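Local coordinates for putative sarcosine dimethylglycine methyltransferase (Galdieria sulphuraria, PDB 2O57) that probably transfers methyl groups from S-adenosylmethionine to sarcosine and dimethylglycine, at the interface of chains A and B. Numbering follows the deposited sequence. Chains: chain A/B, putative sarcosine dimethylglycine methyltransferase.

The interface of chains A and B. Residues chain A 231-236; chain B 228-232.
With CG in the crowded position between backbone N and carbonyl carbon (chi1 58°) and the chain bent at chi3, B:Arg230 carries its guanidinium to A:Asp236, whose carboxylate occupies the same crowded position (chi1 62°). The two meet where edge strands of a putative class I, S-adenosylmethionine-dependent methyltransferase, 226-233 of chain A and 227-233 of chain B, pair antiparallel across a two-fold axis, joining the sheets of the two copies; whether this dimer forms in solution the structure alone does not show. The strands are stitched by a reciprocal pair of backbone bonds: A:Ser233 N donates to B:Thr231 O, from above the carbonyl plane, and B:Thr231 N returns to A:Ser233 O at 2.8 Å, in plane. Beyond the strand end, A:Asp236 N, in the first turn of helix 235-251, reaches B:Leu229 O at 3.1 Å. B:Arg230 grips A:Asp236 side-on, NE and NH2 both converging on OD2: NE lies 2.8 Å from OD2, on its syn lone pair, and NH2 lies 2.7 Å from OD2, above the carboxylate plane. OD2 thus lies in the guanidinium plane at its edge. A:Asp236 OD1 and B:Leu229 O, both acceptors, are crowded together at 3.0 Å, a repulsive contact that the salt bridge and the A:Asp236 N bond may help to offset. An alanine in place of B:Arg230 would remove the NE and NH2 donors to OD2 and would probably leave this carboxylate poorly compensated, loosening the end of the strand pairing. Near the axis, A:Phe232 and B:Phe232, each with CG anti to the carbonyl carbon, meet edge-to-face, their planes nearly perpendicular (84°). A:Arg234, extended from CG to NE, crosses B:Phe232 obliquely and brings NH2 to the ring edge, 3.4 Å from CE1.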
ATOM      1  N   THR A 231      -3.432  -5.034  -0.083  1.00 11.40           N
ATOM      2  CA  THR A 231      -2.376  -5.099   0.920  1.00 11.92           C
ATOM      3  C   THR A 231      -1.208  -4.158   0.594  1.00 12.52           C
ATOM      4  O   THR A 231      -1.017  -3.729  -0.579  1.00 11.68           O
ATOM      5  CB  THR A 231      -1.852  -6.542   1.140  1.00 12.05           C
ATOM      6  OG1 THR A 231      -1.191  -7.025  -0.029  1.00 13.19           O
ATOM      7  CG2 THR A 231      -2.983  -7.506   1.478  1.00 15.14           C
ATOM      8  N   PHE A 232      -0.441  -3.842   1.644  1.00 10.74           N
ATOM      9  CA  PHE A 232       0.613  -2.860   1.603  1.00 10.82           C
ATOM     10  C   PHE A 232       1.724  -3.394   2.494  1.00 10.57           C
ATOM     11  O   PHE A 232       1.460  -3.950   3.571  1.00  8.96           O
ATOM     12  CB  PHE A 232       0.118  -1.497   2.166  1.00 12.55           C
ATOM     13  CG  PHE A 232      -1.120  -0.946   1.480  1.00 16.36           C
ATOM     14  CD1 PHE A 232      -1.011  -0.018   0.440  1.00 21.90           C
ATOM     15  CD2 PHE A 232      -2.397  -1.338   1.879  1.00 18.41           C
ATOM     16  CE1 PHE A 232      -2.169   0.485  -0.208  1.00 21.72           C
ATOM     17  CE2 PHE A 232      -3.542  -0.858   1.226  1.00 18.47           C
ATOM     18  CZ  PHE A 232      -3.434   0.055   0.196  1.00 15.06           C
ATOM     19  N   SER A 233       2.961  -3.272   2.034  1.00  9.97           N
ATOM     20  CA  SER A 233       4.121  -3.647   2.856  1.00  9.85           C
ATOM     21  C   SER A 233       5.061  -2.462   2.757  1.00  9.95           C
ATOM     22  O   SER A 233       5.448  -2.059   1.641  1.00  9.21           O
ATOM     23  CB  SER A 233       4.762  -4.943   2.335  1.00  9.51           C
ATOM     24  OG  SER A 233       6.016  -5.193   2.974  1.00 13.16           O
ATOM     25  N   ARG A 234       5.367  -1.860   3.904  1.00  9.97           N
ATOM     26  CA  ARG A 234       6.214  -0.680   3.925  1.00 10.01           C
ATOM     27  C   ARG A 234       7.371  -0.917   4.882  1.00 10.76           C
ATOM     28  O   ARG A 234       7.337  -0.381   6.004  1.00 11.97           O
ATOM     29  CB  ARG A 234       5.403   0.528   4.375  1.00  9.18           C
ATOM     30  CG  ARG A 234       4.242   0.878   3.407  1.00  9.39           C
ATOM     31  CD  ARG A 234       3.429   2.033   3.972  1.00 12.26           C
ATOM     32  NE  ARG A 234       2.200   2.311   3.222  1.00 13.51           N
ATOM     33  CZ  ARG A 234       2.124   3.222   2.260  1.00 21.76           C
ATOM     34  NH1 ARG A 234       3.207   3.953   1.906  1.00 19.25           N
ATOM     35  NH2 ARG A 234       0.947   3.427   1.669  1.00 20.18           N
ATOM     36  N   PRO A 235       8.395  -1.702   4.457  1.00 10.45           N
ATOM     37  CA  PRO A 235       9.556  -1.860   5.364  1.00 10.64           C
ATOM     38  C   PRO A 235      10.328  -0.540   5.541  1.00 10.60           C
ATOM     39  O   PRO A 235      10.959  -0.334   6.586  1.00 10.45           O
ATOM     40  CB  PRO A 235      10.406  -2.941   4.687  1.00 10.08           C
ATOM     41  CG  PRO A 235      10.015  -2.866   3.213  1.00 11.91           C
ATOM     42  CD  PRO A 235       8.555  -2.484   3.200  1.00  8.79           C
ATOM     43  N   ASP A 236      10.225   0.380   4.575  1.00  9.94           N
ATOM     44  CA  ASP A 236      10.773   1.718   4.770  1.00  9.97           C
ATOM     45  C   ASP A 236      10.183   2.467   5.964  1.00  9.92           C
ATOM     46  O   ASP A 236      10.930   3.032   6.744  1.00 10.18           O
ATOM     47  CB  ASP A 236      10.802   2.578   3.473  1.00  9.58           C
ATOM     48  CG  ASP A 236       9.409   2.863   2.874  1.00 12.92           C
ATOM     49  OD1 ASP A 236       8.343   2.331   3.324  1.00 12.17           O
ATOM     50  OD2 ASP A 236       9.414   3.639   1.888  1.00 12.94           O
TER
ATOM     51  N   THR B 228      13.903  -2.815  -2.126  1.00 14.02           N
ATOM     52  CA  THR B 228      12.445  -2.590  -2.054  1.00 14.39           C
ATOM     53  C   THR B 228      12.106  -1.662  -0.876  1.00 13.85           C
ATOM     54  O   THR B 228      12.386  -1.966   0.304  1.00 14.56           O
ATOM     55  CB  THR B 228      11.674  -3.929  -1.995  1.00 14.28           C
ATOM     56  OG1 THR B 228      11.973  -4.676  -3.187  1.00 15.94           O
ATOM     57  CG2 THR B 228      10.143  -3.691  -1.983  1.00 15.30           C
ATOM     58  N   LEU B 229      11.557  -0.507  -1.189  1.00 12.28           N
ATOM     59  CA  LEU B 229      11.078   0.424  -0.148  1.00 12.58           C
ATOM     60  C   LEU B 229       9.675   0.086   0.367  1.00 12.82           C
ATOM     61  O   LEU B 229       9.400   0.184   1.594  1.00 12.87           O
ATOM     62  CB  LEU B 229      11.084   1.885  -0.683  1.00 12.92           C
ATOM     63  CG  LEU B 229      12.464   2.439  -1.131  1.00 13.49           C
ATOM     64  CD1 LEU B 229      12.280   3.886  -1.632  1.00 14.48           C
ATOM     65  CD2 LEU B 229      13.537   2.390  -0.026  1.00 15.88           C
ATOM     66  N   ARG B 230       8.781  -0.252  -0.558  1.00 12.14           N
ATOM     67  CA  ARG B 230       7.367  -0.546  -0.229  1.00 12.13           C
ATOM     68  C   ARG B 230       6.731  -1.201  -1.435  1.00 12.91           C
ATOM     69  O   ARG B 230       7.177  -0.976  -2.563  1.00 12.15           O
ATOM     70  CB  ARG B 230       6.603   0.728   0.165  1.00 13.14           C
ATOM     71  CG  ARG B 230       6.596   1.827  -0.917  1.00 12.64           C
ATOM     72  CD  ARG B 230       6.080   3.168  -0.415  1.00 13.44           C
ATOM     73  NE  ARG B 230       7.144   3.940   0.242  1.00 15.48           N
ATOM     74  CZ  ARG B 230       7.248   5.260   0.216  1.00 19.13           C
ATOM     75  NH1 ARG B 230       6.333   6.013  -0.429  1.00 17.37           N
ATOM     76  NH2 ARG B 230       8.283   5.848   0.839  1.00 17.05           N
ATOM     77  N   THR B 231       5.693  -1.993  -1.187  1.00 13.24           N
ATOM     78  CA  THR B 231       4.924  -2.684  -2.212  1.00 15.22           C
ATOM     79  C   THR B 231       3.427  -2.577  -1.920  1.00 14.42           C
ATOM     80  O   THR B 231       3.001  -2.399  -0.760  1.00 13.87           O
ATOM     81  CB  THR B 231       5.280  -4.194  -2.362  1.00 15.22           C
ATOM     82  OG1 THR B 231       4.797  -4.903  -1.216  1.00 18.57           O
ATOM     83  CG2 THR B 231       6.779  -4.411  -2.528  1.00 17.38           C
ATOM     84  N   PHE B 232       2.641  -2.696  -2.986  1.00 14.71           N
ATOM     85  CA  PHE B 232       1.191  -2.622  -2.929  1.00 15.89           C
ATOM     86  C   PHE B 232       0.592  -3.724  -3.757  1.00 15.84           C
ATOM     87  O   PHE B 232       1.122  -4.083  -4.808  1.00 14.72           O
ATOM     88  CB  PHE B 232       0.697  -1.276  -3.473  1.00 16.89           C
ATOM     89  CG  PHE B 232       1.406  -0.104  -2.871  1.00 20.42           C
ATOM     90  CD1 PHE B 232       0.883   0.544  -1.743  1.00 24.49           C
ATOM     91  CD2 PHE B 232       2.608   0.353  -3.417  1.00 23.02           C
ATOM     92  CE1 PHE B 232       1.557   1.656  -1.167  1.00 25.25           C
ATOM     93  CE2 PHE B 232       3.288   1.443  -2.852  1.00 25.20           C
ATOM     94  CZ  PHE B 232       2.766   2.098  -1.730  1.00 22.77           C
TER